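Long-range contacts in Lin1840 protein (PDB 4ZOC), which probably hydrolyses terminal, non-reducing beta-D-glucosyl residues with release of beta-D-glucose, acting in beta-1,2-glucan breakdown: residues A[641-646]-A[658-663]; A[138-143]-A[221-226]. The protein carries 2 engineered substitutions. One frame throughout, in Å; residues are numbered along the deposited sequence.

Interaction 1: A[641-646]-A[658-663]; sequences VIQVYL and KELKAF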
ATOM      1  N   VAL A 641     -12.389 -10.676 -27.048  1.00 11.98           N
ATOM      2  CA  VAL A 641     -12.002  -9.261 -26.748  1.00 10.53           C
ATOM      3  C   VAL A 641     -10.594  -9.073 -27.212  1.00 10.17           C
ATOM      4  O   VAL A 641      -9.636  -9.504 -26.549  1.00 11.02           O
ATOM      5  CB  VAL A 641     -12.198  -8.868 -25.237  1.00 10.51           C
ATOM      6  CG1 VAL A 641     -11.796  -7.400 -24.984  1.00 10.72           C
ATOM      7  CG2 VAL A 641     -13.617  -9.075 -24.849  1.00 11.98           C
ATOM      8  N   ILE A 642     -10.459  -8.376 -28.361  1.00 10.43           N
ATOM      9  CA  ILE A 642      -9.118  -7.999 -28.872  1.00 11.27           C
ATOM     10  C   ILE A 642      -8.653  -6.817 -28.014  1.00 10.19           C
ATOM     11  O   ILE A 642      -9.416  -5.874 -27.820  1.00 11.28           O
ATOM     12  CB  ILE A 642      -9.135  -7.582 -30.330  1.00 11.07           C
ATOM     13  CG1 ILE A 642      -9.701  -8.732 -31.190  1.00 14.46           C
ATOM     14  CG2 ILE A 642      -7.779  -7.064 -30.728  1.00 12.40           C
ATOM     15  CD1 ILE A 642     -10.037  -8.405 -32.658  1.00 16.59           C
ATOM     16  N   GLN A 643      -7.443  -6.919 -27.470  1.00  9.60           N
ATOM     17  CA  GLN A 643      -6.813  -5.902 -26.610  1.00  8.80           C
ATOM     18  C   GLN A 643      -5.519  -5.425 -27.231  1.00  9.28           C
ATOM     19  O   GLN A 643      -4.716  -6.257 -27.668  1.00 10.69           O
ATOM     20  CB  GLN A 643      -6.532  -6.470 -25.207  1.00  9.23           C
ATOM     21  CG  GLN A 643      -7.810  -6.981 -24.551  1.00  9.34           C
ATOM     22  CD  GLN A 643      -7.620  -8.029 -23.523  1.00  9.31           C
ATOM     23  OE1 GLN A 643      -6.748  -7.947 -22.663  1.00 10.76           O
ATOM     24  NE2 GLN A 643      -8.467  -9.002 -23.562  1.00 12.05           N
ATOM     25  N   VAL A 644      -5.306  -4.112 -27.184  1.00  9.13           N
ATOM     26  CA  VAL A 644      -4.026  -3.521 -27.635  1.00  9.18           C
ATOM     27  C   VAL A 644      -3.407  -2.749 -26.491  1.00  7.80           C
ATOM     28  O   VAL A 644      -4.023  -1.829 -25.930  1.00  8.94           O
ATOM     29  CB  VAL A 644      -4.218  -2.619 -28.856  1.00  9.74           C
ATOM     30  CG1 VAL A 644      -2.893  -2.064 -29.317  1.00 11.60           C
ATOM     31  CG2 VAL A 644      -4.967  -3.351 -29.954  1.00 12.09           C
ATOM     32  N   TYR A 645      -2.141  -3.106 -26.211  1.00  8.02           N
ATOM     33  CA  TYR A 645      -1.336  -2.484 -25.207  1.00  7.24           C
ATOM     34  C   TYR A 645      -0.106  -1.779 -25.791  1.00  7.92           C
ATOM     35  O   TYR A 645       0.473  -2.177 -26.835  1.00  9.59           O
ATOM     36  CB  TYR A 645      -0.901  -3.546 -24.189  1.00  6.52           C
ATOM     37  CG  TYR A 645      -1.997  -4.298 -23.480  1.00  5.08           C
ATOM     38  CD1 TYR A 645      -2.564  -5.407 -24.055  1.00  7.38           C
ATOM     39  CD2 TYR A 645      -2.360  -3.963 -22.193  1.00  6.02           C
ATOM     40  CE1 TYR A 645      -3.551  -6.146 -23.412  1.00  8.09           C
ATOM     41  CE2 TYR A 645      -3.399  -4.632 -21.536  1.00  6.50           C
ATOM     42  CZ  TYR A 645      -3.968  -5.714 -22.136  1.00  8.04           C
ATOM     43  OH  TYR A 645      -4.945  -6.417 -21.525  1.00  8.14           O
ATOM     44  N   LEU A 646       0.255  -0.707 -25.161  1.00  8.87           N
ATOM     45  CA  LEU A 646       1.476  -0.014 -25.446  1.00  9.96           C
ATOM     46  C   LEU A 646       2.472   0.010 -24.216  1.00  9.02           C
ATOM     47  O   LEU A 646       2.055   0.124 -23.020  1.00 11.52           O
ATOM     48  CB  LEU A 646       1.121   1.388 -25.809  1.00 13.47           C
ATOM     49  CG  LEU A 646       1.917   2.087 -26.893  1.00 16.52           C
ATOM     50  CD1 LEU A 646       1.948   1.211 -28.181  1.00 14.51           C
ATOM     51  CD2 LEU A 646       1.234   3.431 -27.080  1.00 13.67           C
ATOM     52  N   LYS A 658       3.186  -2.497 -19.514  1.00 11.77           N
ATOM     53  CA  LYS A 658       2.129  -2.404 -20.539  1.00 10.29           C
ATOM     54  C   LYS A 658       1.014  -1.485 -20.008  1.00  9.49           C
ATOM     55  O   LYS A 658       0.728  -1.459 -18.806  1.00  8.48           O
ATOM     56  CB  LYS A 658       1.344  -3.770 -20.698  1.00 13.34           C
ATOM     57  CG  LYS A 658       2.059  -4.877 -21.246  1.00 17.46           C
ATOM     58  CD  LYS A 658       1.121  -6.052 -21.303  1.00 17.19           C
ATOM     59  CE  LYS A 658       1.737  -7.226 -22.017  1.00 23.10           C
ATOM     60  NZ  LYS A 658       3.121  -7.677 -21.803  1.00 25.70           N
ATOM     61  N   GLU A 659       0.318  -0.840 -20.955  1.00  8.59           N
ATOM     62  CA  GLU A 659      -0.904  -0.166 -20.633  1.00  7.95           C
ATOM     63  C   GLU A 659      -1.916  -0.452 -21.714  1.00  8.02           C
ATOM     64  O   GLU A 659      -1.566  -0.319 -22.918  1.00  7.01           O
ATOM     65  CB  GLU A 659      -0.676   1.338 -20.544  1.00  8.07           C
ATOM     66  CG  GLU A 659       0.250   1.825 -19.456  1.00  9.55           C
ATOM     67  CD  GLU A 659       0.414   3.354 -19.504  1.00 13.33           C
ATOM     68  OE1 GLU A 659       0.676   3.961 -20.544  1.00 11.88           O
ATOM     69  OE2 GLU A 659       0.230   3.965 -18.479  1.00 16.27           O
ATOM     70  N   LEU A 660      -3.158  -0.763 -21.348  1.00  6.97           N
ATOM     71  CA  LEU A 660      -4.185  -0.935 -22.339  1.00  8.14           C
ATOM     72  C   LEU A 660      -4.526   0.391 -23.009  1.00 10.06           C
ATOM     73  O   LEU A 660      -4.730   1.397 -22.299  1.00 10.17           O
ATOM     74  CB  LEU A 660      -5.503  -1.466 -21.722  1.00  9.04           C
ATOM     75  CG  LEU A 660      -6.608  -1.926 -22.636  1.00  8.42           C
ATOM     76  CD1 LEU A 660      -6.238  -3.213 -23.378  1.00  9.43           C
ATOM     77  CD2 LEU A 660      -7.896  -2.061 -21.803  1.00  8.32           C
ATOM     78  N   LYS A 661      -4.582   0.397 -24.351  1.00  8.42           N
ATOM     79  CA  LYS A 661      -4.868   1.617 -25.085  1.00  8.62           C
ATOM     80  C   LYS A 661      -5.950   1.443 -26.155  1.00  9.63           C
ATOM     81  O   LYS A 661      -6.351   2.454 -26.753  1.00 10.37           O
ATOM     82  CB  LYS A 661      -3.600   2.134 -25.762  1.00  8.50           C
ATOM     83  CG  LYS A 661      -2.465   2.539 -24.844  1.00  8.62           C
ATOM     84  CD  LYS A 661      -2.757   3.647 -23.960  1.00 11.23           C
ATOM     85  CE  LYS A 661      -1.482   4.004 -23.175  1.00 13.96           C
ATOM     86  NZ  LYS A 661      -1.893   5.079 -22.250  1.00 12.99           N
ATOM     87  N   ALA A 662      -6.467   0.211 -26.349  1.00 10.54           N
ATOM     88  CA  ALA A 662      -7.572  -0.028 -27.209  1.00 10.33           C
ATOM     89  C   ALA A 662      -8.123  -1.382 -26.916  1.00 10.23           C
ATOM     90  O   ALA A 662      -7.417  -2.296 -26.501  1.00 10.94           O
ATOM     91  CB  ALA A 662      -7.189   0.098 -28.725  1.00 11.17           C
ATOM     92  N   PHE A 663      -9.412  -1.513 -27.139  1.00  8.77           N
ATOM     93  CA  PHE A 663     -10.072  -2.833 -27.043  1.00  9.48           C
ATOM     94  C   PHE A 663     -11.362  -2.835 -27.858  1.00  9.53           C
ATOM     95  O   PHE A 663     -12.005  -1.776 -27.994  1.00 10.74           O
ATOM     96  CB  PHE A 663     -10.361  -3.187 -25.563  1.00  9.51           C
ATOM     97  CG  PHE A 663     -11.351  -2.256 -24.893  1.00  7.53           C
ATOM     98  CD1 PHE A 663     -10.924  -1.131 -24.261  1.00  7.49           C
ATOM     99  CD2 PHE A 663     -12.713  -2.539 -24.911  1.00  8.02           C
ATOM    100  CE1 PHE A 663     -11.816  -0.317 -23.636  1.00  7.74           C
ATOM    101  CE2 PHE A 663     -13.605  -1.695 -24.276  1.00  8.96           C
ATOM    102  CZ  PHE A 663     -13.163  -0.568 -23.639  1.00  7.89           C
TER
HETATM  103  O   HOH W   1       2.344   2.726 -22.177  1.00  9.78           O
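Lys-661 and Ala-662 both face Val-644, which makes a classic beta bulge in an antiparallel hairpin. Strands 638-648 and 659-668 form it in the fibronectin type III-like domain, 659-668 being outermost in its sheet within this chain. Lys-661 N lies 2.8 Å from Val-644 O, nearly along the C=O axis, almost straight (172°). Ala-662 N reaches Val-644 O at 3.2 Å, on a lone pair, more bent (138°). Val-644 N returns a bond to Ala-662 O, which completes the bulge. Beyond it, Leu-646 and Glu-659 exchange two backbone bonds.

Tyr-645 and Leu-660 form a non-hydrogen-bonded pair. Leu-660 has CG anti to the backbone N (chi1 -170°), which carries CD1 over one face of the Tyr-645 ring, offset toward the rim, 3.6 Å from CZ, in a CH-pi contact. Lys-658 CD lies over the opposite face. Tyr-645 OH donates to Gln-643 OE1 at 2.6 Å, which ties the ring tip to an amide that itself donates through NE2 to Val-641 O. On the other sheet face Val-644 CB meets Ala-662 CB at 4.0 Å.

Water 1 donates to Leu-646 O and Glu-659 OE1, which also forms a salt bridge to Arg-655 and a weak one to Lys-661 NZ. The Glu-659 side chain is about 7 Å from that of magnesium-binding Asp-648. The two cations probably favour an ionised Glu-659, while the Val-644 carbonyl, accepting two N-H groups, takes up the bulge's extra residue.

Interaction 2: A[138-143]-A[221-226]; sequences MLDLVR and PAYNAA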
ATOM      1  N   MET A 138     -19.190   5.689 -10.878  1.00  9.51           N
ATOM      2  CA  MET A 138     -18.086   5.660  -9.936  1.00  8.24           C
ATOM      3  C   MET A 138     -16.810   5.297 -10.712  1.00  7.22           C
ATOM      4  O   MET A 138     -16.696   4.193 -11.320  1.00  7.49           O
ATOM      5  CB  MET A 138     -18.425   4.645  -8.844  1.00  7.45           C
ATOM      6  CG  MET A 138     -17.449   4.585  -7.714  1.00  8.60           C
ATOM      7  SD  MET A 138     -16.031   3.507  -8.075  1.00  7.21           S
ATOM      8  CE  MET A 138     -15.550   3.176  -6.368  1.00  8.81           C
ATOM      9  N   LEU A 139     -15.844   6.185 -10.655  1.00  6.68           N
ATOM     10  CA  LEU A 139     -14.640   6.130 -11.518  1.00  7.84           C
ATOM     11  C   LEU A 139     -13.335   6.044 -10.748  1.00  7.99           C
ATOM     12  O   LEU A 139     -12.267   6.399 -11.246  1.00  8.96           O
ATOM     13  CB  LEU A 139     -14.640   7.301 -12.484  1.00  8.81           C
ATOM     14  CG  LEU A 139     -15.842   7.285 -13.447  1.00  9.62           C
ATOM     15  CD1 LEU A 139     -15.856   8.561 -14.280  1.00 10.47           C
ATOM     16  CD2 LEU A 139     -15.765   6.078 -14.397  1.00 10.38           C
ATOM     17  N   ASP A 140     -13.412   5.523  -9.516  1.00  7.72           N
ATOM     18  CA  ASP A 140     -12.219   5.401  -8.671  1.00  6.47           C
ATOM     19  C   ASP A 140     -11.460   4.170  -9.156  1.00  7.08           C
ATOM     20  O   ASP A 140     -11.989   3.007  -9.183  1.00  8.81           O
ATOM     21  CB  ASP A 140     -12.632   5.241  -7.189  1.00  7.15           C
ATOM     22  CG  ASP A 140     -13.570   6.356  -6.734  1.00  7.10           C
ATOM     23  OD1 ASP A 140     -13.476   7.502  -7.230  1.00  6.46           O
ATOM     24  OD2 ASP A 140     -14.445   6.090  -5.913  1.00  7.22           O
ATOM     25  N   LEU A 141     -10.199   4.387  -9.532  1.00  6.60           N
ATOM     26  CA  LEU A 141      -9.292   3.301  -9.887  1.00  6.59           C
ATOM     27  C   LEU A 141      -9.053   2.446  -8.646  1.00  5.91           C
ATOM     28  O   LEU A 141      -8.885   2.994  -7.536  1.00  6.35           O
ATOM     29  CB  LEU A 141      -7.954   3.902 -10.354  1.00  7.42           C
ATOM     30  CG  LEU A 141      -6.889   2.936 -10.876  1.00  8.37           C
ATOM     31  CD1 LEU A 141      -7.342   2.493 -12.231  1.00  9.93           C
ATOM     32  CD2 LEU A 141      -5.565   3.635 -10.934  1.00  8.83           C
ATOM     33  N   VAL A 142      -9.145   1.129  -8.843  1.00  6.39           N
ATOM     34  CA  VAL A 142      -8.971   0.180  -7.773  1.00  5.36           C
ATOM     35  C   VAL A 142      -7.848  -0.823  -8.073  1.00  6.38           C
ATOM     36  O   VAL A 142      -7.784  -1.438  -9.174  1.00  7.15           O
ATOM     37  CB  VAL A 142     -10.288  -0.526  -7.409  1.00  6.54           C
ATOM     38  CG1 VAL A 142     -11.254   0.457  -6.803  1.00  7.64           C
ATOM     39  CG2 VAL A 142     -10.948  -1.268  -8.603  1.00  6.15           C
ATOM     40  N   ARG A 143      -7.001  -1.014  -7.063  1.00  6.32           N
ATOM     41  CA  ARG A 143      -5.941  -2.029  -7.086  1.00  5.94           C
ATOM     42  C   ARG A 143      -5.990  -2.941  -5.829  1.00  7.11           C
ATOM     43  O   ARG A 143      -5.079  -3.754  -5.666  1.00  8.37           O
ATOM     44  CB  ARG A 143      -4.610  -1.364  -7.156  1.00  7.03           C
ATOM     45  CG  ARG A 143      -4.342  -0.636  -8.436  1.00  7.06           C
ATOM     46  CD  ARG A 143      -3.060   0.178  -8.284  1.00  9.47           C
ATOM     47  NE  ARG A 143      -2.688   0.769  -9.571  1.00 10.51           N
ATOM     48  CZ  ARG A 143      -1.645   1.572  -9.760  1.00 15.22           C
ATOM     49  NH1 ARG A 143      -0.863   1.873  -8.758  1.00 13.51           N
ATOM     50  NH2 ARG A 143      -1.386   2.072 -10.966  1.00 16.81           N
ATOM     51  N   PRO A 221      -7.517  10.283 -14.768  1.00  8.46           N
ATOM     52  CA  PRO A 221      -7.992  10.291 -16.137  1.00 10.28           C
ATOM     53  C   PRO A 221      -9.480   9.896 -16.326  1.00  8.45           C
ATOM     54  O   PRO A 221     -10.165  10.488 -17.177  1.00  9.49           O
ATOM     55  CB  PRO A 221      -7.119   9.256 -16.785  1.00 12.12           C
ATOM     56  CG  PRO A 221      -5.739   9.593 -16.183  1.00 11.40           C
ATOM     57  CD  PRO A 221      -6.134   9.700 -14.691  1.00  9.17           C
ATOM     58  N   ALA A 222      -9.985   8.908 -15.607  1.00  8.76           N
ATOM     59  CA  ALA A 222     -11.349   8.491 -15.846  1.00  7.94           C
ATOM     60  C   ALA A 222     -12.310   9.600 -15.446  1.00  9.76           C
ATOM     61  O   ALA A 222     -13.276   9.871 -16.199  1.00 10.41           O
ATOM     62  CB  ALA A 222     -11.681   7.136 -15.211  1.00  9.16           C
ATOM     63  N   TYR A 223     -12.079  10.282 -14.330  1.00  8.79           N
ATOM     64  CA  TYR A 223     -12.961  11.433 -13.953  1.00  8.06           C
ATOM     65  C   TYR A 223     -12.990  12.454 -15.108  1.00  8.32           C
ATOM     66  O   TYR A 223     -14.052  12.990 -15.499  1.00 10.72           O
ATOM     67  CB  TYR A 223     -12.553  12.154 -12.665  1.00  6.91           C
ATOM     68  CG  TYR A 223     -12.316  11.312 -11.450  1.00  7.13           C
ATOM     69  CD1 TYR A 223     -13.300  10.453 -10.918  1.00  6.99           C
ATOM     70  CD2 TYR A 223     -11.097  11.325 -10.847  1.00  6.67           C
ATOM     71  CE1 TYR A 223     -13.067   9.672  -9.758  1.00  6.32           C
ATOM     72  CE2 TYR A 223     -10.864  10.525  -9.751  1.00  7.22           C
ATOM     73  CZ  TYR A 223     -11.853   9.707  -9.212  1.00  7.04           C
ATOM     74  OH  TYR A 223     -11.476   8.848  -8.177  1.00  7.85           O
ATOM     75  N   ASN A 224     -11.790  12.768 -15.562  1.00  9.56           N
ATOM     76  CA  ASN A 224     -11.633  13.782 -16.569  1.00 10.49           C
ATOM     77  C   ASN A 224     -12.391  13.399 -17.833  1.00  9.20           C
ATOM     78  O   ASN A 224     -13.025  14.242 -18.473  1.00 12.15           O
ATOM     79  CB  ASN A 224     -10.143  14.063 -16.863  1.00 10.28           C
ATOM     80  CG  ASN A 224      -9.995  15.101 -17.938  1.00 12.35           C
ATOM     81  OD1 ASN A 224     -10.397  16.221 -17.756  1.00 11.81           O
ATOM     82  ND2 ASN A 224      -9.597  14.684 -19.114  1.00 17.37           N
ATOM     83  N   ALA A 225     -12.318  12.134 -18.226  1.00  9.00           N
ATOM     84  CA  ALA A 225     -12.950  11.681 -19.464  1.00  9.63           C
ATOM     85  C   ALA A 225     -14.449  11.834 -19.356  1.00  9.77           C
ATOM     86  O   ALA A 225     -15.095  12.329 -20.269  1.00 10.18           O
ATOM     87  CB  ALA A 225     -12.606  10.268 -19.811  1.00 11.79           C
ATOM     88  N   ALA A 226     -14.996  11.496 -18.192  1.00  8.60           N
ATOM     89  CA  ALA A 226     -16.434  11.674 -17.990  1.00  8.52           C
ATOM     90  C   ALA A 226     -16.915  13.119 -17.942  1.00  8.36           C
ATOM     91  O   ALA A 226     -17.995  13.483 -18.400  1.00  8.23           O
ATOM     92  CB  ALA A 226     -16.811  10.906 -16.714  1.00  8.19           C
TER
HETATM   93  O   HOH W   2     -10.618   8.440 -12.339  1.00  8.67           O
HETATM   94  O   HOH W   3      -9.279   7.346  -9.066  1.00  7.65           O
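Tyr-223 and Asp-140 both turn CG beside the backbone N, anti to the carbonyl carbon (chi1 -51° and -54°), and their polar tips meet. Tyr-223 OH donates to Asp-140 OD1 at 2.6 Å. OD1 is approached on its anti side and lies at the ring edge, in plane. The carboxylate and ring planes are 65° apart. Asp-140 OD2 bonds to His-192 ND1. The hydroxyl also accepts from Ala-195 N and from water 3, which in turn accepts from Leu-141 N.

Leu-139 supplies the apolar part. Its CB lies 3.8 Å from CD1 of Tyr-223 and 4.0 Å from CB of Ala-222. Its CD1 branch reaches one turn further, 3.5 Å from CB of Ala-226. Water 2 sits over the centre of the Tyr-223 ring. It donates to Leu-139 O and accepts from Tyr-223 N, joining loop and helix backbones.

The loop follows strand 133-134, and helix 221-228 precedes strand 233-236. Strand 187-193 lies between these strands, and its Val-190 touches Tyr-223 and Ala-226. Here a loop leaving the C-terminal end of a strand packs on an outer helix, as in TIM barrels, with the Asp-140 side chain about 12 Å from a bound glucose.

Both contacts are buried, but they belong to different parts of the chain. Interaction 1 lies in the fibronectin type III-like region and interaction 2 in the N-terminal TIM-barrel region. Their centres are about 17 Å apart and their nearest atoms about 8 Å, without touching. Interaction 1 pairs two neighbouring strands mainly through direct backbone bonds. Interaction 2 joins parts distant in sequence through side chains and bridging waters. They share no segment, but helix 158-173 borders both: Phe-663 packs on Phe-159 and Leu-160, and Ala-222 on Asn-161 and Ser-162. Helix 158-173 is thus a neighbour common to both.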